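Local coordinates for protein nourseothricin acetyltransferase (Streptomyces noursei, PDB 5C82) that probably acetylates the streptothricin antibiotic nourseothricin, and so confers resistance to it, using acetyl-CoA as donor like other GNAT-family enzymes, at residues 21-26 against 81-86; 45-50 against 165-170; 125-130 against 140-145; 152-157 against 183-188. The protein carries 1 engineered substitution. All coordinates share one frame; numbering follows the deposited sequence.

Contact 1: 21-26 against 81-86; sequences EAIEAL and TFVAYG
The phenol oxygen of Y85 is held at the helix end of this contact by one hydrogen bond, to OD1 of D19, just ahead of the helix; the methyl group of A22 merely rests beside it, with Y85 OH 4.0 Å from A22 CB. The bond to the D19 carboxylate should restrain the swing of the ring and place its outer end against the first turn of helix 20-25, where A22 packs on it. The apolar half of the contact lies one step along the same strand face. There CD1 of I23 reaches down to CG1 of V83 at 3.9 Å, the two side chains crossing at about a right angle. The same methyl also comes within 4.2 Å of CG2 of T81, so one isoleucine tip bridges two strand residues. This reach comes from an extended branch: CG1 of I23 stands opposite the carbonyl carbon (chi1 -70°) and CD1 continues outward (chi2 166°), although the CB itself is not aimed at the strand. I23, V83 and Y85 all touch L91 of the neighbouring strand 91-100, which widens the apolar patch, whereas F82 and A84 turn to the other face and meet helix 122-137. The helix passes over strand 79-85 at 81°, with the short axes 11.0 Å apart and only 126 Å² buried. It is a shallow, partly exposed layer of helix on sheet, consistent with the first helix of a GNAT fold lying across the N-terminal strands of its central sheet.

Contact 2: 45-50 against 165-170; sequences FTLREV and CGLDTA
This is an apolar side-chain contact, F45 and L47 against L167 and T169, that brings strand 44-58 of the small antiparallel sheet up to strand 163-168, the outermost strand of the main sheet within the chain. The backbones stay well apart, the nearest CA pair, F45 and L167, being 8.8 Å from each other, so the two segments meet through side chains. The isobutyl fork of L167 takes in the inner part of the phenylalanine: CD2 lies 3.8 Å from CD2 of F45, and CD1 is 4.0 Å from CB of F45. L167 meets the ring at a slant. Farther out on the ring, CG2 of T169 sits 3.9 Å from CE1 of F45. L47 adds a looser touch, CD1 to CD1 of L167 at 4.5 Å. At chi1 63° the T169 methyl lies anti to the carbonyl carbon and reaches F45, leaving OG1 for C165 O of the second subunit. Beyond L167, D168 OD1 accepts from A170 N (2.9 Å, 153°), an Asx turn at the end of the strand; D168 OD2 makes a salt bridge with R105 of the second subunit. F45, T46 and G166 to D168 also pair in an antiparallel ladder with that subunit. Dispersion thus joins the two strands within the chain, while the dimer combines the ladder, these polar bonds and apolar packing, such as L167 on its counterpart in the second subunit.

Contact 3: 125-130 against 140-145; sequences ALMGLA and GHLWLE
Flat groups stand apart where M127 and A130 meet L142 and L144: the rings of H141 and W143 occupy the other face of strand 141-147. One face of the W143 indole carries the backbone N of E145, 4.1 Å above the ring plane and offset toward the rim. R105 makes a cation-pi contact with the same indole, and the Y184 ring meets it with planes at about 45°. Between the two segments the touching groups are apolar. CE of M127, a selenomethionine, touches CD2 of L144 at 3.8 Å, their side chains crossing at about a right angle, and its SE lies 4.4 Å from CD2 of L142. That leucine methyl also backs onto A130, 4.3 Å from its CB and 4.2 Å from its carbonyl carbon. The selenomethionine gets there by a bent path: CG stands opposite the backbone N (chi1 -166°), then the chain folds at both chi2 and chi3, swinging CE over to the strand. V108 and I111 of strand 105-113 and F162 also pack on M127, which places the group inside the beta-alpha-beta unit 105-113, 122-137, 141-147. In GNAT enzymes the helix of this unit is the one whose N-terminus and preceding loop usually bind the pyrophosphate of acetyl-CoA. Selenium here stands where the native protein has sulfur. With all four touching residues buried and methyl, methylene and selenium surfaces doing the work, the helix is held to the sheet by dispersion and exclusion of water, without directional bonds between the segments.

Contact 4: 152-157 against 183-188; sequences PAIHAY and LYMSMP
The tight part of this contact is I154 and Y157 on L183 and M185; past M185 the strand loosens toward P188. CD1 of I154 touches CD1 of L183 at 3.7 Å, the two side chains crossing at about a right angle. M185, a selenomethionine, slots beside Y157: its SE is 3.8 Å from CB and 4.0 Å from CD2 of the tyrosine. Measured to the ring centroid the distance is 5.3 Å, 76° off the normal, so the selenium sits at the ring edge, a Met-aromatic contact. The chain of M185 is extended at chi2 and turns only at chi3 (75°), which brings CE back to 4.1 Å from the carbonyl O of I154. P152 and P188, both exposed, form the solvent side. H155 turns away from the strand and is tied through NE2 to OE1 of E49. A tartrate, probably from the crystallisation liquor, lies about 3 Å from the Y157 side chain and may mark a pocket. Helix 151-158 runs nearly along strand 182-188, at 17°, packing on strands 141-147 and 182-188 as the corresponding helix does in GNAT folds.

Overall arrangement
All four contacts reach the seven-stranded main sheet and follow it from one side to the other. Contact 1 lies near its N-terminal edge and contact 2 at the far edge, their centres 30 Å apart. Between them sit the buried contacts 3 and 4, 10 Å apart, on neighbouring strands 141-147 and 182-188. Contacts 1, 3 and 4 follow one another along the chain, while the segments of contact 2 alternate with those of contacts 1 and 4. F82 and A84 pack on L126, tying contact 1 to contact 3. Contacts 2, 3 and 4 all touch the second subunit; at contact 2 the strands pair with it, so the sheet runs on across the interface.

Contact 1: 21-26 against 81-86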
loop_
_atom_site.group_PDB
_atom_site.type_symbol
_atom_site.label_atom_id
_atom_site.label_comp_id
_atom_site.label_asym_id
_atom_site.label_seq_id
_atom_site.Cartn_x
_atom_site.Cartn_y
_atom_site.Cartn_z
ATOM N N GLU A 21 -17.883 18.811 10.298
ATOM C CA GLU A 21 -18.556 18.241 11.468
ATOM C C GLU A 21 -19.439 17.051 11.111
ATOM O O GLU A 21 -19.377 16.031 11.801
ATOM C CB GLU A 21 -19.386 19.296 12.211
ATOM C CG GLU A 21 -18.540 20.199 13.091
ATOM C CD GLU A 21 -19.288 20.895 14.211
ATOM O OE1 GLU A 21 -20.349 21.504 13.940
ATOM O OE2 GLU A 21 -18.795 20.852 15.361
ATOM N N ALA A 22 -20.286 17.196 10.069
ATOM C CA ALA A 22 -21.201 16.148 9.626
ATOM C C ALA A 22 -20.417 14.922 9.129
ATOM O O ALA A 22 -20.796 13.798 9.441
ATOM C CB ALA A 22 -22.138 16.676 8.549
ATOM N N ILE A 23 -19.296 15.148 8.437
ATOM C CA ILE A 23 -18.408 14.091 7.921
ATOM C C ILE A 23 -17.852 13.250 9.087
ATOM O O ILE A 23 -17.995 12.018 9.077
ATOM C CB ILE A 23 -17.319 14.679 6.974
ATOM C CG1 ILE A 23 -17.980 15.160 5.646
ATOM C CG2 ILE A 23 -16.197 13.656 6.697
ATOM C CD1 ILE A 23 -17.134 16.053 4.746
ATOM N N GLU A 24 -17.287 13.945 10.108
ATOM C CA GLU A 24 -16.739 13.404 11.359
ATOM C C GLU A 24 -17.796 12.586 12.116
ATOM O O GLU A 24 -17.536 11.436 12.461
ATOM C CB GLU A 24 -16.244 14.559 12.259
ATOM C CG GLU A 24 -14.736 14.757 12.275
ATOM C CD GLU A 24 -14.255 16.085 12.845
ATOM O OE1 GLU A 24 -14.752 16.496 13.920
ATOM O OE2 GLU A 24 -13.357 16.702 12.226
ATOM N N ALA A 25 -18.989 13.177 12.334
ATOM C CA ALA A 25 -20.121 12.595 13.062
ATOM C C ALA A 25 -20.781 11.403 12.399
ATOM O O ALA A 25 -21.474 10.649 13.091
ATOM C CB ALA A 25 -21.175 13.661 13.321
ATOM N N LEU A 26 -20.657 11.269 11.064
ATOM C CA LEU A 26 -21.303 10.183 10.336
ATOM C C LEU A 26 -20.820 8.835 10.863
ATOM O O LEU A 26 -19.623 8.619 11.073
ATOM C CB LEU A 26 -21.115 10.321 8.813
ATOM C CG LEU A 26 -21.866 9.316 7.912
ATOM C CD1 LEU A 26 -22.380 9.995 6.656
ATOM C CD2 LEU A 26 -20.973 8.143 7.549
ATOM N N THR A 81 -13.295 15.546 -2.056
ATOM C CA THR A 81 -14.322 14.911 -1.232
ATOM C C THR A 81 -15.691 15.225 -1.831
ATOM O O THR A 81 -16.016 16.391 -2.047
ATOM C CB THR A 81 -14.250 15.363 0.252
ATOM O OG1 THR A 81 -12.974 15.042 0.792
ATOM C CG2 THR A 81 -15.353 14.735 1.129
ATOM N N PHE A 82 -16.500 14.183 -2.062
ATOM C CA PHE A 82 -17.873 14.312 -2.527
ATOM C C PHE A 82 -18.812 13.907 -1.405
ATOM O O PHE A 82 -18.578 12.904 -0.732
ATOM C CB PHE A 82 -18.135 13.469 -3.781
ATOM C CG PHE A 82 -17.263 13.840 -4.946
ATOM C CD1 PHE A 82 -17.558 14.953 -5.728
ATOM C CD2 PHE A 82 -16.197 13.031 -5.319
ATOM C CE1 PHE A 82 -16.756 15.290 -6.818
ATOM C CE2 PHE A 82 -15.392 13.365 -6.407
ATOM C CZ PHE A 82 -15.686 14.482 -7.164
ATOM N N VAL A 83 -19.863 14.707 -1.185
ATOM C CA VAL A 83 -20.855 14.457 -0.131
ATOM C C VAL A 83 -22.201 14.187 -0.759
ATOM O O VAL A 83 -22.492 14.720 -1.826
ATOM C CB VAL A 83 -20.941 15.628 0.901
ATOM C CG1 VAL A 83 -19.706 15.681 1.806
ATOM C CG2 VAL A 83 -21.200 16.982 0.215
ATOM N N ALA A 84 -23.028 13.414 -0.074
ATOM C CA ALA A 84 -24.411 13.099 -0.455
ATOM C C ALA A 84 -25.316 13.483 0.708
ATOM O O ALA A 84 -25.091 13.026 1.830
ATOM C CB ALA A 84 -24.566 11.609 -0.752
ATOM N N TYR A 85 -26.288 14.364 0.461
ATOM C CA TYR A 85 -27.237 14.810 1.493
ATOM C C TYR A 85 -28.646 14.326 1.180
ATOM O O TYR A 85 -29.086 14.378 0.038
ATOM C CB TYR A 85 -27.218 16.342 1.647
ATOM C CG TYR A 85 -26.099 16.846 2.534
ATOM C CD1 TYR A 85 -24.847 17.149 2.008
ATOM C CD2 TYR A 85 -26.298 17.042 3.898
ATOM C CE1 TYR A 85 -23.809 17.589 2.822
ATOM C CE2 TYR A 85 -25.265 17.493 4.725
ATOM C CZ TYR A 85 -24.023 17.763 4.181
ATOM O OH TYR A 85 -23.005 18.207 4.987
ATOM N N GLY A 86 -29.343 13.874 2.206
ATOM C CA GLY A 86 -30.728 13.439 2.085
ATOM C C GLY A 86 -31.692 14.609 2.121
ATOM O O GLY A 86 -31.260 15.752 2.301
#

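Contact 2: 45-50 against 165-170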
loop_
_atom_site.group_PDB
_atom_site.type_symbol
_atom_site.label_atom_id
_atom_site.label_comp_id
_atom_site.label_asym_id
_atom_site.label_seq_id
_atom_site.Cartn_x
_atom_site.Cartn_y
_atom_site.Cartn_z
ATOM N N PHE A 45 -1.273 -16.047 -0.219
ATOM C CA PHE A 45 -2.375 -15.803 0.704
ATOM C C PHE A 45 -3.655 -16.309 0.152
ATOM O O PHE A 45 -3.885 -16.206 -1.045
ATOM C CB PHE A 45 -2.531 -14.296 1.017
ATOM C CG PHE A 45 -1.277 -13.653 1.532
ATOM C CD1 PHE A 45 -0.962 -13.693 2.886
ATOM C CD2 PHE A 45 -0.393 -13.018 0.661
ATOM C CE1 PHE A 45 0.237 -13.139 3.357
ATOM C CE2 PHE A 45 0.785 -12.437 1.140
ATOM C CZ PHE A 45 1.091 -12.504 2.483
ATOM N N THR A 46 -4.523 -16.775 1.033
ATOM C CA THR A 46 -5.861 -17.209 0.674
ATOM C C THR A 46 -6.889 -16.495 1.557
ATOM O O THR A 46 -6.637 -16.233 2.728
ATOM C CB THR A 46 -5.986 -18.744 0.626
ATOM O OG1 THR A 46 -7.266 -19.060 0.089
ATOM C CG2 THR A 46 -5.852 -19.395 1.978
ATOM N N LEU A 47 -8.041 -16.177 0.969
ATOM C CA LEU A 47 -9.154 -15.507 1.620
ATOM C C LEU A 47 -10.335 -16.432 1.566
ATOM O O LEU A 47 -10.622 -16.996 0.524
ATOM C CB LEU A 47 -9.533 -14.195 0.899
ATOM C CG LEU A 47 -8.782 -12.920 1.276
ATOM C CD1 LEU A 47 -7.312 -12.955 0.792
ATOM C CD2 LEU A 47 -9.470 -11.735 0.663
ATOM N N ARG A 48 -11.026 -16.582 2.686
ATOM C CA ARG A 48 -12.216 -17.406 2.762
ATOM C C ARG A 48 -13.203 -16.709 3.651
ATOM O O ARG A 48 -12.860 -16.368 4.779
ATOM C CB ARG A 48 -11.874 -18.795 3.329
ATOM C CG ARG A 48 -13.014 -19.816 3.224
ATOM C CD ARG A 48 -12.569 -21.237 3.567
ATOM N NE ARG A 48 -11.959 -21.335 4.896
ATOM C CZ ARG A 48 -12.543 -21.879 5.962
ATOM N NH1 ARG A 48 -13.763 -22.399 5.870
ATOM N NH2 ARG A 48 -11.908 -21.915 7.128
ATOM N N GLU A 49 -14.422 -16.504 3.156
ATOM C CA GLU A 49 -15.514 -15.926 3.936
ATOM C C GLU A 49 -16.016 -16.986 4.930
ATOM O O GLU A 49 -16.357 -18.099 4.539
ATOM C CB GLU A 49 -16.647 -15.457 3.035
ATOM C CG GLU A 49 -17.599 -14.524 3.772
ATOM C CD GLU A 49 -18.683 -13.927 2.906
ATOM O OE1 GLU A 49 -18.727 -14.252 1.699
ATOM O OE2 GLU A 49 -19.470 -13.102 3.422
ATOM N N VAL A 50 -15.952 -16.651 6.219
ATOM C CA VAL A 50 -16.328 -17.524 7.315
ATOM C C VAL A 50 -17.417 -16.896 8.187
ATOM O O VAL A 50 -17.376 -15.683 8.427
ATOM C CB VAL A 50 -15.102 -17.966 8.176
ATOM C CG1 VAL A 50 -14.209 -18.975 7.434
ATOM C CG2 VAL A 50 -14.289 -16.772 8.672
ATOM N N CYS A 165 -7.037 -7.024 -5.659
ATOM C CA CYS A 165 -5.795 -6.798 -6.400
ATOM C C CYS A 165 -4.566 -6.945 -5.500
ATOM O O CYS A 165 -3.440 -6.829 -5.953
ATOM C CB CYS A 165 -5.818 -5.452 -7.116
ATOM S SG CYS A 165 -5.683 -4.027 -6.023
ATOM N N GLY A 166 -4.803 -7.184 -4.226
ATOM C CA GLY A 166 -3.735 -7.353 -3.263
ATOM C C GLY A 166 -4.245 -7.253 -1.846
ATOM O O GLY A 166 -5.463 -7.270 -1.607
ATOM N N LEU A 167 -3.293 -7.154 -0.902
ATOM C CA LEU A 167 -3.558 -7.067 0.528
ATOM C C LEU A 167 -2.297 -6.666 1.282
ATOM O O LEU A 167 -1.203 -6.763 0.729
ATOM C CB LEU A 167 -4.118 -8.412 1.088
ATOM C CG LEU A 167 -3.157 -9.616 1.273
ATOM C CD1 LEU A 167 -3.743 -10.634 2.212
ATOM C CD2 LEU A 167 -2.948 -10.355 -0.008
ATOM N N ASP A 168 -2.451 -6.235 2.539
ATOM C CA ASP A 168 -1.337 -5.965 3.458
ATOM C C ASP A 168 -1.760 -6.443 4.844
ATOM O O ASP A 168 -2.530 -5.766 5.532
ATOM C CB ASP A 168 -0.875 -4.490 3.466
ATOM C CG ASP A 168 0.418 -4.240 4.275
ATOM O OD1 ASP A 168 0.857 -5.155 5.026
ATOM O OD2 ASP A 168 0.975 -3.150 4.168
ATOM N N THR A 169 -1.209 -7.587 5.268
ATOM C CA THR A 169 -1.527 -8.208 6.558
ATOM C C THR A 169 -0.931 -7.473 7.744
ATOM O O THR A 169 -1.269 -7.767 8.896
ATOM C CB THR A 169 -1.072 -9.701 6.566
ATOM O OG1 THR A 169 0.344 -9.751 6.415
ATOM C CG2 THR A 169 -1.759 -10.544 5.496
ATOM N N ALA A 170 -0.006 -6.554 7.473
ATOM C CA ALA A 170 0.727 -5.832 8.506
ATOM C C ALA A 170 0.251 -4.393 8.706
ATOM O O ALA A 170 0.678 -3.763 9.670
ATOM C CB ALA A 170 2.216 -5.865 8.165
#

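Contact 3: 125-130 against 140-145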
loop_
_atom_site.group_PDB
_atom_site.type_symbol
_atom_site.label_atom_id
_atom_site.label_comp_id
_atom_site.label_asym_id
_atom_site.label_seq_id
_atom_site.Cartn_x
_atom_site.Cartn_y
_atom_site.Cartn_z
ATOM N N ALA A 125 -23.626 5.842 -6.157
ATOM C CA ALA A 125 -23.608 7.175 -6.741
ATOM C C ALA A 125 -22.302 7.893 -6.366
ATOM O O ALA A 125 -21.666 8.479 -7.249
ATOM C CB ALA A 125 -24.815 7.980 -6.282
ATOM N N LEU A 126 -21.867 7.803 -5.093
ATOM C CA LEU A 126 -20.593 8.426 -4.658
ATOM C C LEU A 126 -19.378 7.841 -5.402
ATOM O O LEU A 126 -18.479 8.588 -5.779
ATOM C CB LEU A 126 -20.364 8.332 -3.139
ATOM C CG LEU A 126 -21.276 9.152 -2.236
ATOM C CD1 LEU A 126 -21.176 8.660 -0.802
ATOM C CD2 LEU A 126 -20.986 10.650 -2.332
HETATM N N MSE A 127 -19.380 6.504 -5.619
HETATM C CA MSE A 127 -18.334 5.781 -6.343
HETATM C C MSE A 127 -18.355 6.158 -7.834
HETATM O O MSE A 127 -17.300 6.205 -8.468
HETATM C CB MSE A 127 -18.456 4.259 -6.141
HETATM C CG MSE A 127 -17.212 3.499 -6.594
HETATM SE SE MSE A 127 -15.644 3.991 -5.493
HETATM C CE MSE A 127 -15.900 2.815 -3.999
ATOM N N GLY A 128 -19.549 6.450 -8.361
ATOM C CA GLY A 128 -19.720 6.928 -9.735
ATOM C C GLY A 128 -19.102 8.314 -9.866
ATOM O O GLY A 128 -18.403 8.596 -10.840
ATOM N N LEU A 129 -19.320 9.180 -8.859
ATOM C CA LEU A 129 -18.752 10.540 -8.802
ATOM C C LEU A 129 -17.220 10.465 -8.714
ATOM O O LEU A 129 -16.533 11.230 -9.391
ATOM C CB LEU A 129 -19.322 11.318 -7.612
ATOM C CG LEU A 129 -20.779 11.838 -7.747
ATOM C CD1 LEU A 129 -21.201 12.546 -6.458
ATOM C CD2 LEU A 129 -20.937 12.829 -8.925
ATOM N N ALA A 130 -16.699 9.471 -7.935
ATOM C CA ALA A 130 -15.277 9.169 -7.818
ATOM C C ALA A 130 -14.744 8.744 -9.198
ATOM O O ALA A 130 -13.677 9.198 -9.598
ATOM C CB ALA A 130 -15.045 8.055 -6.795
ATOM N N GLY A 140 -6.024 5.373 -14.965
ATOM C CA GLY A 140 -6.114 4.077 -15.616
ATOM C C GLY A 140 -6.926 3.117 -14.753
ATOM O O GLY A 140 -7.485 2.135 -15.265
ATOM N N HIS A 141 -6.996 3.395 -13.417
ATOM C CA HIS A 141 -7.755 2.570 -12.476
ATOM C C HIS A 141 -8.141 3.293 -11.168
ATOM O O HIS A 141 -7.575 4.322 -10.792
ATOM C CB HIS A 141 -7.024 1.223 -12.177
ATOM C CG HIS A 141 -5.809 1.340 -11.294
ATOM N ND1 HIS A 141 -4.572 1.693 -11.808
ATOM C CD2 HIS A 141 -5.687 1.123 -9.962
ATOM C CE1 HIS A 141 -3.735 1.667 -10.780
ATOM N NE2 HIS A 141 -4.365 1.343 -9.644
ATOM N N LEU A 142 -9.129 2.722 -10.483
ATOM C CA LEU A 142 -9.600 3.156 -9.165
ATOM C C LEU A 142 -9.121 2.104 -8.194
ATOM O O LEU A 142 -9.012 0.931 -8.540
ATOM C CB LEU A 142 -11.119 3.269 -9.117
ATOM C CG LEU A 142 -11.704 4.578 -9.650
ATOM C CD1 LEU A 142 -11.922 4.486 -11.134
ATOM C CD2 LEU A 142 -13.034 4.905 -8.940
ATOM N N TRP A 143 -8.772 2.526 -7.007
ATOM C CA TRP A 143 -8.208 1.616 -6.025
ATOM C C TRP A 143 -8.775 1.890 -4.655
ATOM O O TRP A 143 -9.017 3.043 -4.318
ATOM C CB TRP A 143 -6.672 1.792 -6.017
ATOM C CG TRP A 143 -5.906 0.915 -5.068
ATOM C CD1 TRP A 143 -5.335 -0.291 -5.349
ATOM C CD2 TRP A 143 -5.591 1.200 -3.692
ATOM N NE1 TRP A 143 -4.663 -0.768 -4.241
ATOM C CE2 TRP A 143 -4.820 0.117 -3.205
ATOM C CE3 TRP A 143 -5.923 2.244 -2.804
ATOM C CZ2 TRP A 143 -4.312 0.087 -1.897
ATOM C CZ3 TRP A 143 -5.429 2.207 -1.504
ATOM C CH2 TRP A 143 -4.605 1.157 -1.072
ATOM N N LEU A 144 -8.927 0.841 -3.836
ATOM C CA LEU A 144 -9.371 1.058 -2.458
ATOM C C LEU A 144 -8.799 0.014 -1.517
ATOM O O LEU A 144 -8.378 -1.070 -1.928
ATOM C CB LEU A 144 -10.918 1.167 -2.333
ATOM C CG LEU A 144 -11.748 -0.078 -2.704
ATOM C CD1 LEU A 144 -11.868 -1.060 -1.493
ATOM C CD2 LEU A 144 -13.124 0.328 -3.201
ATOM N N GLU A 145 -8.839 0.348 -0.243
ATOM C CA GLU A 145 -8.442 -0.489 0.862
ATOM C C GLU A 145 -9.711 -0.737 1.654
ATOM O O GLU A 145 -10.543 0.164 1.771
ATOM C CB GLU A 145 -7.423 0.261 1.704
ATOM C CG GLU A 145 -6.830 -0.553 2.835
ATOM C CD GLU A 145 -7.450 -0.175 4.157
ATOM O OE1 GLU A 145 -7.035 0.849 4.749
ATOM O OE2 GLU A 145 -8.389 -0.886 4.578
#

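Contact 4: 152-157 against 183-188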
loop_
_atom_site.group_PDB
_atom_site.type_symbol
_atom_site.label_atom_id
_atom_site.label_comp_id
_atom_site.label_asym_id
_atom_site.label_seq_id
_atom_site.Cartn_x
_atom_site.Cartn_y
_atom_site.Cartn_z
ATOM N N PRO A 152 -19.624 -7.038 4.229
ATOM C CA PRO A 152 -20.626 -6.316 3.408
ATOM C C PRO A 152 -20.079 -5.266 2.429
ATOM O O PRO A 152 -20.657 -5.088 1.369
ATOM C CB PRO A 152 -21.538 -5.653 4.458
ATOM C CG PRO A 152 -21.315 -6.483 5.741
ATOM C CD PRO A 152 -19.845 -6.772 5.673
ATOM N N ALA A 153 -19.020 -4.525 2.794
ATOM C CA ALA A 153 -18.429 -3.538 1.894
ATOM C C ALA A 153 -17.692 -4.284 0.811
ATOM O O ALA A 153 -17.781 -3.877 -0.339
ATOM C CB ALA A 153 -17.471 -2.624 2.639
ATOM N N ILE A 154 -17.016 -5.403 1.170
ATOM C CA ILE A 154 -16.265 -6.239 0.226
ATOM C C ILE A 154 -17.206 -6.752 -0.868
ATOM O O ILE A 154 -16.915 -6.583 -2.047
ATOM C CB ILE A 154 -15.446 -7.369 0.925
ATOM C CG1 ILE A 154 -14.285 -6.766 1.747
ATOM C CG2 ILE A 154 -14.913 -8.385 -0.103
ATOM C CD1 ILE A 154 -13.770 -7.640 2.904
ATOM N N HIS A 155 -18.349 -7.305 -0.466
ATOM C CA HIS A 155 -19.360 -7.791 -1.406
ATOM C C HIS A 155 -19.945 -6.633 -2.207
ATOM O O HIS A 155 -20.091 -6.780 -3.423
ATOM C CB HIS A 155 -20.458 -8.568 -0.674
ATOM C CG HIS A 155 -20.097 -10.003 -0.413
ATOM N ND1 HIS A 155 -19.997 -10.918 -1.444
ATOM C CD2 HIS A 155 -19.890 -10.642 0.760
ATOM C CE1 HIS A 155 -19.712 -12.077 -0.873
ATOM N NE2 HIS A 155 -19.647 -11.962 0.453
ATOM N N ALA A 156 -20.182 -5.457 -1.557
ATOM C CA ALA A 156 -20.711 -4.261 -2.258
ATOM C C ALA A 156 -19.736 -3.738 -3.341
ATOM O O ALA A 156 -20.175 -3.357 -4.431
ATOM C CB ALA A 156 -21.058 -3.161 -1.263
ATOM N N TYR A 157 -18.406 -3.773 -3.049
ATOM C CA TYR A 157 -17.343 -3.335 -3.969
ATOM C C TYR A 157 -17.255 -4.258 -5.142
ATOM O O TYR A 157 -17.046 -3.796 -6.263
ATOM C CB TYR A 157 -15.971 -3.283 -3.256
ATOM C CG TYR A 157 -15.894 -2.201 -2.204
ATOM C CD1 TYR A 157 -16.579 -0.991 -2.360
ATOM C CD2 TYR A 157 -15.158 -2.388 -1.040
ATOM C CE1 TYR A 157 -16.558 -0.017 -1.370
ATOM C CE2 TYR A 157 -15.144 -1.425 -0.031
ATOM C CZ TYR A 157 -15.831 -0.235 -0.211
ATOM O OH TYR A 157 -15.755 0.729 0.751
ATOM N N LEU A 183 -7.317 -5.246 2.827
ATOM C CA LEU A 183 -7.538 -5.885 1.533
ATOM C C LEU A 183 -7.590 -4.793 0.485
ATOM O O LEU A 183 -8.204 -3.730 0.708
ATOM C CB LEU A 183 -8.811 -6.747 1.487
ATOM C CG LEU A 183 -8.986 -7.863 2.533
ATOM C CD1 LEU A 183 -10.288 -8.600 2.285
ATOM C CD2 LEU A 183 -7.762 -8.855 2.587
ATOM N N TYR A 184 -6.926 -5.049 -0.646
ATOM C CA TYR A 184 -6.837 -4.092 -1.740
ATOM C C TYR A 184 -7.686 -4.506 -2.926
ATOM O O TYR A 184 -7.684 -5.674 -3.302
ATOM C CB TYR A 184 -5.366 -3.852 -2.120
ATOM C CG TYR A 184 -4.516 -3.316 -0.976
ATOM C CD1 TYR A 184 -5.052 -2.448 -0.031
ATOM C CD2 TYR A 184 -3.148 -3.580 -0.913
ATOM C CE1 TYR A 184 -4.266 -1.908 0.980
ATOM C CE2 TYR A 184 -2.356 -3.054 0.107
ATOM C CZ TYR A 184 -2.925 -2.229 1.058
ATOM O OH TYR A 184 -2.167 -1.668 2.056
HETATM N N MSE A 185 -8.504 -3.562 -3.447
HETATM C CA MSE A 185 -9.374 -3.851 -4.593
HETATM C C MSE A 185 -9.240 -2.773 -5.640
HETATM O O MSE A 185 -9.068 -1.594 -5.317
HETATM C CB MSE A 185 -10.849 -4.046 -4.172
HETATM C CG MSE A 185 -11.050 -5.099 -3.059
HETATM SE SE MSE A 185 -12.900 -5.348 -2.596
HETATM C CE MSE A 185 -13.498 -6.426 -4.222
ATOM N N SER A 186 -9.285 -3.172 -6.900
ATOM C CA SER A 186 -9.150 -2.208 -7.969
ATOM C C SER A 186 -10.168 -2.432 -9.066
ATOM O O SER A 186 -10.726 -3.523 -9.203
ATOM C CB SER A 186 -7.737 -2.207 -8.544
ATOM O OG SER A 186 -7.458 -3.444 -9.179
HETATM N N MSE A 187 -10.363 -1.386 -9.871
HETATM C CA MSE A 187 -11.237 -1.397 -11.025
HETATM C C MSE A 187 -10.559 -0.599 -12.116
HETATM O O MSE A 187 -10.173 0.531 -11.817
HETATM C CB MSE A 187 -12.554 -0.699 -10.656
HETATM C CG MSE A 187 -13.603 -0.867 -11.656
HETATM SE SE MSE A 187 -15.185 0.043 -11.060
HETATM C CE MSE A 187 -14.738 1.912 -11.470
ATOM N N PRO A 188 -10.471 -1.087 -13.388
ATOM C CA PRO A 188 -9.954 -0.220 -14.461
ATOM C C PRO A 188 -10.921 0.957 -14.663
ATOM O O PRO A 188 -12.136 0.803 -14.481
ATOM C CB PRO A 188 -9.923 -1.133 -15.694
ATOM C CG PRO A 188 -10.859 -2.227 -15.407
ATOM C CD PRO A 188 -10.915 -2.393 -13.915
#